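Local coordinates for glycosyl hydrolases family 31 family protein (Aspergillus niger, PDB 6DRU), which hydrolyses xyloglucan oligosaccharides, releasing alpha-xylose from the glucose at their non-reducing end, at residues G317-A329 / G388-L402. Sequence-based numbering, arbitrary orientation.
With XYS (alpha-D-xylopyranose), chain N; BGC (beta-D-glucopyranose), chain F.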
loop_
_atom_site.group_PDB
_atom_site.type_symbol
_atom_site.label_atom_id
_atom_site.label_comp_id
_atom_site.label_asym_id
_atom_site.label_seq_id
_atom_site.Cartn_x
_atom_site.Cartn_y
_atom_site.Cartn_z
ATOM N N GLY A 317 48.911 -6.739 -31.102
ATOM C CA GLY A 317 47.959 -7.808 -31.314
ATOM C C GLY A 317 46.828 -7.864 -30.313
ATOM O O GLY A 317 46.002 -8.781 -30.387
ATOM N N ALA A 318 46.757 -6.913 -29.387
ATOM C CA ALA A 318 45.754 -6.940 -28.338
ATOM C C ALA A 318 44.394 -6.511 -28.873
ATOM O O ALA A 318 44.292 -5.684 -29.784
ATOM C CB ALA A 318 46.167 -6.027 -27.183
ATOM N N GLU A 319 43.345 -7.097 -28.305
ATOM C CA GLU A 319 41.999 -6.622 -28.568
ATOM C C GLU A 319 41.692 -5.427 -27.670
ATOM O O GLU A 319 42.482 -5.048 -26.803
ATOM C CB GLU A 319 40.983 -7.741 -28.357
ATOM C CG GLU A 319 41.066 -8.846 -29.400
ATOM C CD GLU A 319 39.740 -9.092 -30.095
ATOM O OE1 GLU A 319 39.333 -8.254 -30.928
ATOM O OE2 GLU A 319 39.105 -10.131 -29.811
ATOM N N MET A 320 40.523 -4.828 -27.877
ATOM C CA MET A 320 40.141 -3.629 -27.149
ATOM C C MET A 320 38.788 -3.815 -26.478
ATOM O O MET A 320 37.943 -4.587 -26.940
ATOM C CB MET A 320 40.099 -2.404 -28.072
ATOM C CG MET A 320 41.442 -2.059 -28.692
ATOM S SD MET A 320 41.622 -0.291 -28.987
ATOM C CE MET A 320 41.568 0.334 -27.310
ATOM N N MET A 321 38.601 -3.094 -25.372
ATOM C CA MET A 321 37.357 -3.088 -24.618
ATOM C C MET A 321 37.007 -1.653 -24.254
ATOM O O MET A 321 37.889 -0.863 -23.906
ATOM C CB MET A 321 37.462 -3.944 -23.345
ATOM C CG MET A 321 36.227 -3.895 -22.462
ATOM S SD MET A 321 36.313 -4.990 -21.033
ATOM C CE MET A 321 36.068 -6.585 -21.811
ATOM N N ALA A 322 35.720 -1.320 -24.337
ATOM C CA ALA A 322 35.243 0.020 -24.034
ATOM C C ALA A 322 34.122 -0.051 -23.006
ATOM O O ALA A 322 33.434 -1.067 -22.870
ATOM C CB ALA A 322 34.757 0.742 -25.295
ATOM N N SER A 323 33.940 1.053 -22.288
ATOM C CA SER A 323 33.003 1.132 -21.179
ATOM C C SER A 323 31.701 1.799 -21.603
ATOM O O SER A 323 31.685 2.694 -22.453
ATOM C CB SER A 323 33.617 1.907 -20.009
ATOM O OG SER A 323 32.631 2.266 -19.055
ATOM N N LEU A 324 30.604 1.352 -20.996
ATOM C CA LEU A 324 29.305 1.978 -21.192
ATOM C C LEU A 324 28.513 1.891 -19.896
ATOM O O LEU A 324 28.577 0.883 -19.186
ATOM C CB LEU A 324 28.522 1.327 -22.341
ATOM C CG LEU A 324 28.125 -0.144 -22.202
ATOM C CD1 LEU A 324 26.724 -0.373 -22.743
ATOM C CD2 LEU A 324 29.125 -1.032 -22.921
ATOM N N TRP A 325 27.783 2.957 -19.589
ATOM C CA TRP A 325 26.894 3.005 -18.441
ATOM C C TRP A 325 25.439 2.917 -18.894
ATOM O O TRP A 325 25.107 3.321 -20.013
ATOM C CB TRP A 325 27.091 4.293 -17.633
ATOM C CG TRP A 325 28.242 4.246 -16.679
ATOM C CD1 TRP A 325 29.371 3.491 -16.788
ATOM C CD2 TRP A 325 28.372 4.991 -15.462
ATOM N NE1 TRP A 325 30.198 3.720 -15.715
ATOM C CE2 TRP A 325 29.608 4.639 -14.887
ATOM C CE3 TRP A 325 27.564 5.924 -14.805
ATOM C CZ2 TRP A 325 30.055 5.186 -13.687
ATOM C CZ3 TRP A 325 28.009 6.466 -13.614
ATOM C CH2 TRP A 325 29.243 6.095 -13.067
ATOM N N PRO A 326 24.548 2.388 -18.051
ATOM C CA PRO A 326 23.133 2.287 -18.431
ATOM C C PRO A 326 22.359 3.588 -18.294
ATOM O O PRO A 326 21.163 3.610 -18.610
ATOM C CB PRO A 326 22.600 1.228 -17.457
ATOM C CG PRO A 326 23.429 1.417 -16.234
ATOM C CD PRO A 326 24.804 1.818 -16.715
ATOM N N SER A 327 23.000 4.663 -17.849
ATOM C CA SER A 327 22.309 5.919 -17.608
ATOM C C SER A 327 22.099 6.686 -18.907
ATOM O O SER A 327 22.930 6.652 -19.821
ATOM C CB SER A 327 23.098 6.781 -16.620
ATOM O OG SER A 327 24.430 6.966 -17.061
ATOM N N VAL A 328 20.971 7.391 -18.979
ATOM C CA VAL A 328 20.637 8.239 -20.115
ATOM C C VAL A 328 20.234 9.607 -19.588
ATOM O O VAL A 328 19.397 9.706 -18.685
ATOM C CB VAL A 328 19.502 7.637 -20.965
ATOM C CG1 VAL A 328 19.141 8.573 -22.110
ATOM C CG2 VAL A 328 19.896 6.265 -21.489
ATOM N N ALA A 329 20.823 10.654 -20.154
ATOM C CA ALA A 329 20.518 12.028 -19.789
ATOM C C ALA A 329 19.753 12.701 -20.922
ATOM O O ALA A 329 19.673 12.188 -22.042
ATOM C CB ALA A 329 21.799 12.803 -19.459
ATOM N N GLY A 388 36.413 -2.156 -34.437
ATOM C CA GLY A 388 37.556 -2.803 -33.830
ATOM C C GLY A 388 37.480 -2.985 -32.329
ATOM O O GLY A 388 38.324 -3.695 -31.767
ATOM N N ILE A 389 36.502 -2.380 -31.665
ATOM C CA ILE A 389 36.309 -2.547 -30.230
ATOM C C ILE A 389 35.156 -3.529 -30.062
ATOM O O ILE A 389 33.985 -3.143 -30.083
ATOM C CB ILE A 389 36.037 -1.210 -29.534
ATOM C CG1 ILE A 389 37.185 -0.237 -29.801
ATOM C CG2 ILE A 389 35.855 -1.416 -28.036
ATOM C CD1 ILE A 389 36.843 1.202 -29.518
ATOM N N LYS A 390 35.485 -4.808 -29.883
ATOM C CA LYS A 390 34.489 -5.871 -29.886
ATOM C C LYS A 390 34.302 -6.515 -28.520
ATOM O O LYS A 390 33.627 -7.543 -28.417
ATOM C CB LYS A 390 34.866 -6.928 -30.922
ATOM C CG LYS A 390 35.265 -6.340 -32.265
ATOM C CD LYS A 390 35.566 -7.420 -33.287
ATOM C CE LYS A 390 35.236 -6.944 -34.692
ATOM N NZ LYS A 390 34.961 -8.080 -35.616
ATOM N N ASN A 391 34.871 -5.933 -27.470
ATOM C CA ASN A 391 34.629 -6.363 -26.101
ATOM C C ASN A 391 34.097 -5.173 -25.319
ATOM O O ASN A 391 34.507 -4.033 -25.560
ATOM C CB ASN A 391 35.908 -6.910 -25.463
ATOM C CG ASN A 391 36.519 -8.043 -26.269
ATOM O OD1 ASN A 391 36.147 -9.206 -26.109
ATOM N ND2 ASN A 391 37.456 -7.705 -27.148
ATOM N N PHE A 392 33.174 -5.425 -24.394
ATOM C CA PHE A 392 32.414 -4.344 -23.783
ATOM C C PHE A 392 32.450 -4.429 -22.265
ATOM O O PHE A 392 32.344 -5.513 -21.684
ATOM C CB PHE A 392 30.973 -4.357 -24.286
ATOM C CG PHE A 392 30.856 -4.043 -25.745
ATOM C CD1 PHE A 392 30.942 -2.736 -26.189
ATOM C CD2 PHE A 392 30.693 -5.054 -26.677
ATOM C CE1 PHE A 392 30.847 -2.438 -27.533
ATOM C CE2 PHE A 392 30.598 -4.763 -28.027
ATOM C CZ PHE A 392 30.675 -3.452 -28.455
ATOM N N TRP A 393 32.594 -3.269 -21.635
ATOM C CA TRP A 393 32.673 -3.132 -20.185
ATOM C C TRP A 393 31.356 -2.528 -19.709
ATOM O O TRP A 393 31.158 -1.312 -19.779
ATOM C CB TRP A 393 33.869 -2.264 -19.800
ATOM C CG TRP A 393 34.132 -2.180 -18.332
ATOM C CD1 TRP A 393 33.486 -2.856 -17.342
ATOM C CD2 TRP A 393 35.123 -1.371 -17.686
ATOM N NE1 TRP A 393 34.010 -2.517 -16.121
ATOM C CE2 TRP A 393 35.017 -1.608 -16.304
ATOM C CE3 TRP A 393 36.088 -0.469 -18.145
ATOM C CZ2 TRP A 393 35.840 -0.978 -15.372
ATOM C CZ3 TRP A 393 36.906 0.155 -17.220
ATOM C CH2 TRP A 393 36.775 -0.101 -15.849
ATOM N N ILE A 394 30.450 -3.384 -19.239
ATOM C CA ILE A 394 29.115 -2.953 -18.821
ATOM C C ILE A 394 29.174 -2.670 -17.324
ATOM O O ILE A 394 28.902 -3.529 -16.484
ATOM C CB ILE A 394 28.043 -3.970 -19.191
ATOM C CG1 ILE A 394 28.583 -5.396 -19.046
ATOM C CG2 ILE A 394 27.577 -3.690 -20.593
ATOM C CD1 ILE A 394 27.557 -6.475 -19.327
ATOM N N ASP A 395 29.518 -1.434 -16.996
ATOM C CA ASP A 395 29.784 -1.006 -15.636
ATOM C C ASP A 395 28.553 -0.332 -15.042
ATOM O O ASP A 395 27.713 0.212 -15.764
ATOM C CB ASP A 395 30.979 -0.049 -15.628
ATOM C CG ASP A 395 31.374 0.394 -14.240
ATOM O OD1 ASP A 395 31.690 1.592 -14.079
ATOM O OD2 ASP A 395 31.344 -0.439 -13.310
ATOM N N GLN A 396 28.444 -0.399 -13.713
ATOM C CA GLN A 396 27.459 0.377 -12.956
ATOM C C GLN A 396 26.026 0.022 -13.339
ATOM O O GLN A 396 25.150 0.887 -13.406
ATOM C CB GLN A 396 27.706 1.878 -13.119
ATOM C CG GLN A 396 28.910 2.365 -12.351
ATOM C CD GLN A 396 28.527 3.063 -11.069
ATOM O OE1 GLN A 396 27.690 3.962 -11.070
ATOM N NE2 GLN A 396 29.136 2.651 -9.963
ATOM N N ALA A 397 25.777 -1.262 -13.587
ATOM C CA ALA A 397 24.458 -1.747 -13.974
ATOM C C ALA A 397 23.855 -2.648 -12.899
ATOM O O ALA A 397 23.280 -3.697 -13.196
ATOM C CB ALA A 397 24.524 -2.480 -15.309
ATOM N N ASP A 398 23.974 -2.237 -11.634
ATOM C CA ASP A 398 23.441 -3.044 -10.541
ATOM C C ASP A 398 21.919 -3.079 -10.554
ATOM O O ASP A 398 21.321 -4.087 -10.157
ATOM C CB ASP A 398 23.952 -2.514 -9.200
ATOM C CG ASP A 398 25.458 -2.666 -9.044
ATOM O OD1 ASP A 398 26.207 -1.844 -9.619
ATOM O OD2 ASP A 398 25.895 -3.606 -8.346
ATOM N N GLY A 399 21.282 -2.014 -11.003
ATOM C CA GLY A 399 19.838 -1.962 -11.065
ATOM C C GLY A 399 19.265 -1.017 -10.022
ATOM O O GLY A 399 19.790 -0.878 -8.909
ATOM N N GLY A 400 18.159 -0.369 -10.381
ATOM C CA GLY A 400 17.524 0.597 -9.507
ATOM C C GLY A 400 18.201 1.952 -9.562
ATOM O O GLY A 400 17.940 2.745 -10.470
ATOM N N ALA A 401 19.070 2.226 -8.594
ATOM C CA ALA A 401 19.898 3.424 -8.624
ATOM C C ALA A 401 21.047 3.209 -9.610
ATOM O O ALA A 401 21.083 2.227 -10.355
ATOM C CB ALA A 401 20.392 3.766 -7.221
ATOM N N LEU A 402 22.012 4.123 -9.621
ATOM C CA LEU A 402 23.129 4.038 -10.560
ATOM C C LEU A 402 24.352 3.434 -9.869
ATOM O O LEU A 402 25.370 4.085 -9.636
ATOM C CB LEU A 402 23.432 5.414 -11.151
ATOM C CG LEU A 402 24.378 5.433 -12.355
ATOM C CD1 LEU A 402 24.004 4.352 -13.360
ATOM C CD2 LEU A 402 24.374 6.803 -13.014
HETATM C C1 XYS N . 33.047 2.523 -11.556
HETATM C C2 XYS N . 33.791 1.239 -11.840
HETATM C C3 XYS N . 35.247 1.559 -12.097
HETATM C C4 XYS N . 35.353 2.610 -13.180
HETATM C C5 XYS N . 34.473 3.788 -12.825
HETATM O O1 XYS N . 33.618 3.155 -10.434
HETATM O O2 XYS N . 33.677 0.371 -10.738
HETATM O O3 XYS N . 35.925 0.393 -12.502
HETATM O O4 XYS N . 36.690 3.039 -13.285
HETATM O O5 XYS N . 33.134 3.367 -12.680
HETATM C C2 BGC F . 31.598 7.510 -6.227
HETATM C C3 BGC F . 30.565 6.521 -6.642
HETATM C C4 BGC F . 30.607 6.336 -8.170
HETATM C C5 BGC F . 32.011 6.041 -8.620
HETATM C C6 BGC F . 32.062 5.989 -10.141
HETATM C C1 BGC F . 32.931 7.032 -6.742
HETATM O O2 BGC F . 31.637 7.627 -4.788
HETATM O O3 BGC F . 29.319 6.978 -6.255
HETATM O O4 BGC F . 29.772 5.262 -8.542
HETATM O O5 BGC F . 32.891 7.053 -8.170
HETATM O O6 BGC F . 33.398 6.125 -10.574
HETATM O O HOH W 1 33.471 1.891 -16.307
HETATM O O HOH W 2 26.587 -0.892 -18.294
#
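The side chain of W325 lies flat against Q396: CG of Q396 sits over the six-membered ring, 3.7 Å from its centroid, a CH-pi contact, with the amide plane turned only 26° from the indole. L402 crosses the same indole at about a right angle and brings CD2 to 3.7 Å from CZ3 of W325, while its CD1 reaches CG of P326. NE1 of W325 gives a weak, bent hydrogen bond (130°) to OD1 of D395, which lies obliquely to the ring. OD1 of D395 also accepts a hydrogen bond from a water that is hydrogen-bonded to OG of S323. The same OD1 of D395 stands 2.7 Å from O5 of the bound xylose. D395 gets there with CG anti to its own backbone N (chi1 -177°), beside the indole.

Behind this site two neighbouring parallel strands of the family 31 TIM barrel, 319-324 and 391-394, run side by side, and D395 follows directly on the second strand, at the mouth where D487, probably the proton donor, also hydrogen-bonds the xylose. The strands are joined by the backbone hydrogen bonds A322 N to N391 O, W393 N to A322 O (2.7 Å) and L324 N to W393 O. On the barrel-interior face M321 SD lies obliquely beside the W393 indole, a Met-aromatic contact, and the far edge of that indole meets O3 of the xylose. The outer face is tight and apolar: CB of A322 touches CG2 of I389 at 3.7 Å, and L324 runs alongside I394, L324 under helix 370-385 and I394 against helix 439-455.

N391 is buried with both amide ends bonded: ND2 reaches M320 O in its own amide plane but from above the carbonyl plane, while OD1 is taken by the backbone N of V466. The loose side is at K390, partly exposed, whose chain leads away from strand 319-324; NZ of K390 remains 6.4 Å from OE1 of E319.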